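Blo t 1 allergen (Blomia tropicalis, PDB 5JT8) probably acts as a papain-family cysteine protease, a mite allergen made as a precursor whose propeptide keeps the enzyme inactive until it is removed. Local coordinates at residues V251-S257 with Y278-V283; G91-M97 with S184-E189. One frame throughout, in Å; residues are numbered along the deposited sequence.

Contact 1: residues V251-S257 with Y278-V283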
loop_
_atom_site.group_PDB
_atom_site.type_symbol
_atom_site.label_atom_id
_atom_site.label_comp_id
_atom_site.label_asym_id
_atom_site.label_seq_id
_atom_site.Cartn_x
_atom_site.Cartn_y
_atom_site.Cartn_z
ATOM N N VAL A 251 5.591 -6.405 1.111
ATOM C CA VAL A 251 4.590 -5.545 1.745
ATOM C C VAL A 251 5.256 -4.777 2.865
ATOM O O VAL A 251 6.046 -5.344 3.624
ATOM C CB VAL A 251 3.408 -6.346 2.342
ATOM C CG1 VAL A 251 2.422 -5.411 3.055
ATOM C CG2 VAL A 251 2.707 -7.144 1.272
ATOM N N ILE A 252 4.959 -3.485 2.952
ATOM C CA ILE A 252 5.324 -2.689 4.113
ATOM C C ILE A 252 4.094 -1.953 4.643
ATOM O O ILE A 252 3.129 -1.728 3.929
ATOM C CB ILE A 252 6.428 -1.640 3.803
ATOM C CG1 ILE A 252 5.933 -0.646 2.752
ATOM C CG2 ILE A 252 7.706 -2.304 3.304
ATOM C CD1 ILE A 252 6.743 0.646 2.698
ATOM N N TYR A 253 4.136 -1.602 5.917
ATOM C CA TYR A 253 3.101 -0.781 6.524
ATOM C C TYR A 253 3.687 0.548 6.914
ATOM O O TYR A 253 4.724 0.600 7.572
ATOM C CB TYR A 253 2.508 -1.457 7.744
ATOM C CG TYR A 253 1.336 -2.330 7.418
ATOM C CD1 TYR A 253 1.521 -3.565 6.829
ATOM C CD2 TYR A 253 0.039 -1.911 7.689
ATOM C CE1 TYR A 253 0.455 -4.367 6.531
ATOM C CE2 TYR A 253 -1.042 -2.715 7.389
ATOM C CZ TYR A 253 -0.826 -3.948 6.809
ATOM O OH TYR A 253 -1.886 -4.767 6.499
ATOM N N MET A 254 3.035 1.624 6.501
ATOM C CA MET A 254 3.581 2.928 6.781
ATOM C C MET A 254 2.501 3.967 7.072
ATOM O O MET A 254 1.324 3.644 7.221
ATOM C CB MET A 254 4.487 3.368 5.620
ATOM C CG MET A 254 3.992 2.971 4.256
ATOM S SD MET A 254 2.736 4.129 3.715
ATOM C CE MET A 254 3.654 5.663 3.903
ATOM N N HIS A 255 2.926 5.217 7.188
ATOM C CA HIS A 255 2.037 6.293 7.574
ATOM C C HIS A 255 1.478 6.968 6.313
ATOM O O HIS A 255 1.929 8.042 5.914
ATOM C CB HIS A 255 2.782 7.294 8.477
ATOM C CG HIS A 255 1.881 8.274 9.161
ATOM N ND1 HIS A 255 2.304 9.075 10.202
ATOM C CD2 HIS A 255 0.573 8.572 8.964
ATOM C CE1 HIS A 255 1.296 9.825 10.614
ATOM N NE2 HIS A 255 0.237 9.543 9.876
ATOM N N GLY A 256 0.503 6.319 5.681
ATOM C CA GLY A 256 -0.037 6.802 4.420
ATOM C C GLY A 256 -0.791 8.123 4.506
ATOM O O GLY A 256 -0.826 8.868 3.526
ATOM N N SER A 257 -1.377 8.428 5.665
ATOM C CA SER A 257 -2.217 9.621 5.789
ATOM C C SER A 257 -1.412 10.896 6.068
ATOM O O SER A 257 -1.977 11.992 6.109
ATOM C CB SER A 257 -3.284 9.426 6.875
ATOM O OG SER A 257 -2.719 9.217 8.156
ATOM N N TYR A 278 3.571 5.437 13.834
ATOM C CA TYR A 278 2.180 5.425 13.413
ATOM C C TYR A 278 2.041 4.926 11.982
ATOM O O TYR A 278 2.548 5.525 11.045
ATOM C CB TYR A 278 1.575 6.819 13.541
ATOM C CG TYR A 278 0.088 6.897 13.271
ATOM C CD1 TYR A 278 -0.837 6.730 14.298
ATOM C CD2 TYR A 278 -0.390 7.160 11.995
ATOM C CE1 TYR A 278 -2.195 6.820 14.055
ATOM C CE2 TYR A 278 -1.744 7.248 11.738
ATOM C CZ TYR A 278 -2.644 7.080 12.768
ATOM O OH TYR A 278 -3.997 7.179 12.508
ATOM N N THR A 279 1.331 3.821 11.834
ATOM C CA THR A 279 1.124 3.212 10.545
ATOM C C THR A 279 -0.389 3.062 10.282
ATOM O O THR A 279 -1.154 2.730 11.194
ATOM C CB THR A 279 1.841 1.869 10.508
ATOM O OG1 THR A 279 1.799 1.323 11.826
ATOM C CG2 THR A 279 3.323 2.053 10.136
ATOM N N ASP A 280 -0.824 3.335 9.054
ATOM C CA ASP A 280 -2.230 3.138 8.683
ATOM C C ASP A 280 -2.411 2.766 7.216
ATOM O O ASP A 280 -3.527 2.727 6.714
ATOM C CB ASP A 280 -3.077 4.384 8.995
ATOM C CG ASP A 280 -2.580 5.644 8.288
ATOM O OD1 ASP A 280 -1.627 5.574 7.480
ATOM O OD2 ASP A 280 -3.163 6.722 8.545
ATOM N N HIS A 281 -1.320 2.478 6.524
ATOM C CA HIS A 281 -1.426 2.174 5.105
ATOM C C HIS A 281 -0.446 1.091 4.710
ATOM O O HIS A 281 0.724 1.158 5.073
ATOM C CB HIS A 281 -1.175 3.435 4.299
ATOM C CG HIS A 281 -1.440 3.293 2.834
ATOM N ND1 HIS A 281 -2.550 2.648 2.334
ATOM C CD2 HIS A 281 -0.759 3.761 1.761
ATOM C CE1 HIS A 281 -2.526 2.701 1.015
ATOM N NE2 HIS A 281 -1.455 3.376 0.643
ATOM N N ALA A 282 -0.926 0.096 3.970
ATOM C CA ALA A 282 -0.061 -0.957 3.434
ATOM C C ALA A 282 0.278 -0.684 1.977
ATOM O O ALA A 282 -0.601 -0.358 1.199
ATOM C CB ALA A 282 -0.722 -2.313 3.556
ATOM N N VAL A 283 1.552 -0.824 1.616
ATOM C CA VAL A 283 1.978 -0.689 0.218
ATOM C C VAL A 283 3.085 -1.702 -0.061
ATOM O O VAL A 283 3.352 -2.560 0.779
ATOM C CB VAL A 283 2.478 0.726 -0.111
ATOM C CG1 VAL A 283 1.343 1.749 -0.002
ATOM C CG2 VAL A 283 3.661 1.117 0.804
#
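Backbone hydrogen bonds set the register here. I252 N gives to V283 O and V283 N to I252 O, each at 2.9 Å, and M254 N to H281 O at 2.8 Å, so strands 251-254 and 281-283 run antiparallel. At the far end M254 O accepts from both H281 N (3.0 Å) and D280 N (2.8 Å): two residues face one, a classic beta bulge. Beyond it H255 makes an inverse gamma turn.

The D280 carboxylate fastens that turn. Its OD2 accepts from S257 OG at 2.6 Å, while OD1 takes weak bonds from G256 N (2.9 Å) and S257 N (3.4 Å).

Of the apolar contacts, I252 CG1 meets V283 CG2 at 3.5 Å on one face; on the other, A282 CB sits over the Y253 ring, a CH-pi contact 3.8 Å from its centroid. G256 CA packs 3.6 Å from H281 CB, where a side chain would clash.

H281 bonds N301 and stacks on W303, consistent with the catalytic histidine and its asparagine in papain relatives. Helices 139-154 and 187-196 pack against V251 and A282, while helix 80-88 meets S257 and H281.

Contact 2: residues G91-M97 with S184-E189. With NAG (2-acetamido-2-deoxy-beta-D-glucopyranose), chain D; NO3 (nitrate ion), chain G.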
loop_
_atom_site.group_PDB
_atom_site.type_symbol
_atom_site.label_atom_id
_atom_site.label_comp_id
_atom_site.label_asym_id
_atom_site.label_seq_id
_atom_site.Cartn_x
_atom_site.Cartn_y
_atom_site.Cartn_z
ATOM N N GLY A 91 -8.119 1.085 13.564
ATOM C CA GLY A 91 -8.175 -0.212 14.214
ATOM C C GLY A 91 -7.069 -1.194 13.883
ATOM O O GLY A 91 -7.333 -2.385 13.715
ATOM N N LEU A 92 -5.831 -0.715 13.798
ATOM C CA LEU A 92 -4.698 -1.616 13.580
ATOM C C LEU A 92 -4.061 -2.062 14.908
ATOM O O LEU A 92 -3.389 -1.278 15.575
ATOM C CB LEU A 92 -3.646 -0.953 12.676
ATOM C CG LEU A 92 -3.927 -0.894 11.161
ATOM C CD1 LEU A 92 -2.813 -0.168 10.418
ATOM C CD2 LEU A 92 -4.146 -2.282 10.554
ATOM N N ASN A 93 -4.285 -3.320 15.286
ATOM C CA ASN A 93 -3.684 -3.898 16.494
ATOM C C ASN A 93 -2.169 -4.130 16.300
ATOM O O ASN A 93 -1.744 -5.179 15.815
ATOM C CB ASN A 93 -4.417 -5.206 16.866
ATOM C CG ASN A 93 -3.959 -5.808 18.203
ATOM O OD1 ASN A 93 -2.821 -5.608 18.628
ATOM N ND2 ASN A 93 -4.852 -6.565 18.861
ATOM N N PHE A 94 -1.362 -3.143 16.681
ATOM C CA PHE A 94 0.091 -3.233 16.535
ATOM C C PHE A 94 0.694 -4.316 17.428
ATOM O O PHE A 94 1.739 -4.886 17.112
ATOM C CB PHE A 94 0.747 -1.889 16.853
ATOM C CG PHE A 94 0.184 -0.734 16.072
ATOM C CD1 PHE A 94 0.480 -0.573 14.726
ATOM C CD2 PHE A 94 -0.635 0.200 16.687
ATOM C CE1 PHE A 94 -0.034 0.495 14.010
ATOM C CE2 PHE A 94 -1.153 1.273 15.976
ATOM C CZ PHE A 94 -0.848 1.422 14.637
ATOM N N THR A 95 0.042 -4.585 18.552
ATOM C CA THR A 95 0.465 -5.662 19.431
ATOM C C THR A 95 0.382 -6.981 18.664
ATOM O O THR A 95 1.315 -7.786 18.669
ATOM C CB THR A 95 -0.398 -5.713 20.705
ATOM O OG1 THR A 95 -0.405 -4.422 21.324
ATOM C CG2 THR A 95 0.148 -6.722 21.687
ATOM N N TYR A 96 -0.737 -7.175 17.974
ATOM C CA TYR A 96 -0.935 -8.352 17.141
ATOM C C TYR A 96 0.119 -8.424 16.025
ATOM O O TYR A 96 0.700 -9.484 15.772
ATOM C CB TYR A 96 -2.355 -8.344 16.557
ATOM C CG TYR A 96 -2.566 -9.375 15.480
ATOM C CD1 TYR A 96 -2.514 -10.732 15.776
ATOM C CD2 TYR A 96 -2.805 -8.997 14.165
ATOM C CE1 TYR A 96 -2.693 -11.684 14.793
ATOM C CE2 TYR A 96 -2.987 -9.942 13.171
ATOM C CZ TYR A 96 -2.929 -11.283 13.492
ATOM O OH TYR A 96 -3.111 -12.234 12.519
ATOM N N MET A 97 0.381 -7.286 15.382
ATOM C CA MET A 97 1.357 -7.218 14.291
ATOM C C MET A 97 2.799 -7.456 14.756
ATOM O O MET A 97 3.552 -8.135 14.075
ATOM C CB MET A 97 1.252 -5.869 13.586
ATOM C CG MET A 97 -0.115 -5.621 12.998
ATOM S SD MET A 97 -0.272 -4.029 12.172
ATOM C CE MET A 97 0.777 -4.285 10.742
ATOM N N SER A 184 -10.181 -2.234 7.926
ATOM C CA SER A 184 -8.764 -2.338 8.205
ATOM C C SER A 184 -8.389 -3.796 8.024
ATOM O O SER A 184 -9.261 -4.665 8.035
ATOM C CB SER A 184 -8.434 -1.885 9.622
ATOM O OG SER A 184 -8.879 -2.845 10.565
ATOM N N GLY A 185 -7.100 -4.078 7.868
ATOM C CA GLY A 185 -6.679 -5.444 7.638
ATOM C C GLY A 185 -5.184 -5.662 7.684
ATOM O O GLY A 185 -4.402 -4.734 7.876
ATOM N N TYR A 186 -4.800 -6.919 7.512
ATOM C CA TYR A 186 -3.426 -7.344 7.676
ATOM C C TYR A 186 -3.029 -8.110 6.448
ATOM O O TYR A 186 -3.724 -9.040 6.061
ATOM C CB TYR A 186 -3.284 -8.194 8.931
ATOM C CG TYR A 186 -3.856 -7.498 10.137
ATOM C CD1 TYR A 186 -3.135 -6.504 10.780
ATOM C CD2 TYR A 186 -5.128 -7.807 10.619
ATOM C CE1 TYR A 186 -3.647 -5.841 11.878
ATOM C CE2 TYR A 186 -5.655 -7.143 11.728
ATOM C CZ TYR A 186 -4.904 -6.160 12.350
ATOM O OH TYR A 186 -5.388 -5.481 13.445
ATOM N N SER A 187 -1.939 -7.699 5.813
ATOM C CA SER A 187 -1.475 -8.390 4.624
ATOM C C SER A 187 -1.019 -9.804 5.000
ATOM O O SER A 187 -1.084 -10.706 4.186
ATOM C CB SER A 187 -0.328 -7.614 3.928
ATOM O OG SER A 187 -0.765 -6.403 3.301
ATOM N N THR A 188 -0.536 -9.997 6.226
ATOM C CA THR A 188 -0.115 -11.335 6.651
ATOM C C THR A 188 -1.318 -12.282 6.650
ATOM O O THR A 188 -1.225 -13.426 6.209
ATOM C CB THR A 188 0.529 -11.335 8.056
ATOM O OG1 THR A 188 -0.319 -10.623 8.957
ATOM C CG2 THR A 188 1.915 -10.669 8.017
ATOM N N GLU A 189 -2.445 -11.775 7.121
ATOM C CA GLU A 189 -3.671 -12.532 7.115
ATOM C C GLU A 189 -4.086 -12.840 5.686
ATOM O O GLU A 189 -4.587 -13.927 5.411
ATOM C CB GLU A 189 -4.754 -11.775 7.850
ATOM C CG GLU A 189 -4.566 -11.728 9.379
ATOM C CD GLU A 189 -4.703 -13.093 10.057
ATOM O OE1 GLU A 189 -3.698 -13.823 10.133
ATOM O OE2 GLU A 189 -5.813 -13.438 10.521
HETATM C C1 NAG D . -4.507 -7.192 20.121
HETATM C C2 NAG D . -5.683 -7.369 21.103
HETATM C C3 NAG D . -5.217 -8.073 22.384
HETATM C C4 NAG D . -4.450 -9.345 22.061
HETATM C C5 NAG D . -3.317 -9.020 21.097
HETATM C C6 NAG D . -2.519 -10.236 20.688
HETATM C C7 NAG D . -7.235 -5.510 20.674
HETATM C C8 NAG D . -7.725 -4.176 21.151
HETATM N N2 NAG D . -6.280 -6.085 21.419
HETATM O O3 NAG D . -6.347 -8.392 23.192
HETATM O O4 NAG D . -3.912 -9.928 23.245
HETATM O O5 NAG D . -3.868 -8.450 19.901
HETATM O O6 NAG D . -3.097 -10.894 19.569
HETATM O O7 NAG D . -7.679 -6.048 19.664
HETATM N N NO3 G . 0.740 -7.060 7.965
HETATM O O1 NO3 G . 0.870 -7.210 6.716
HETATM O O2 NO3 G . -0.341 -7.412 8.501
HETATM O O3 NO3 G . 1.683 -6.573 8.666
HETATM O O HOH W 1 -1.215 -12.598 10.579
#
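This is the papain fold meeting what is probably its own propeptide: the 91-97 segment crosses the start of helix 187-196, at a position consistent with the substrate cleft, and an edge-to-face tyrosine pair holds the middle. The bump is the Y186 ring, which pushes into a hollow lined by L92, N93, Y96 and M97. Y96 turns its edge onto one face of that ring, with centroids 5.0 Å apart and planes at 73°. L92 CD2 comes to 3.8 Å from Y186 CE1 on the opposite side of the ring plane and also reaches G185 O at 3.6 Å. M97 fills in along the rim, its CG 3.7 Å from Y186 CE1 and its sulfur beside the ring edge in a Met-aromatic contact. At the bottom of the hollow Y186 OH accepts a hydrogen bond from N93 N at 3.0 Å.

Y96 is a second bump, running on past Y186 toward E189, whose carboxylate is salt-bridged to K192. Water 1 fills the gap at its tip, 2.7 Å from Y96 OH and 2.7 Å from T188 OG1. At the edge of the Y186 ring, near its plane, a nitrate, probably from the crystallisation liquor, sits by the start of helix 187-196: its O1 is 3.0 Å from S187 N and takes a weak hydrogen bond from T188 N at 3.2 Å, and its O2 lies 3.1 Å from Y186 CB.

N93 is the N-cap of helix 94-100: its OD1 accepts from Y96 N at 2.7 Å, and its ND2 is joined to C1 of the glycan NAG by a 1.4 Å covalent bond.

How the contacts relate
The two contacts lie side by side, centres about 11 Å apart, and touch directly. Along the chain they come in series, with both halves of contact 2 ahead of contact 1. Y253 of strand 250-254 is the bridge: its OH makes probable hydrogen bonds to G185 O (2.9 Å) and S187 N (3.0 Å), tying the sheet to the start of helix 187-196, while M97 packs on the same tyrosine. From the other half of contact 1, T279 OG1 reaches F94 CE1 at 3.0 Å. The 91-97 segment therefore touches both the strand region and the helix, consistent with a propeptide lying across the cleft between the two halves of a papain-type enzyme.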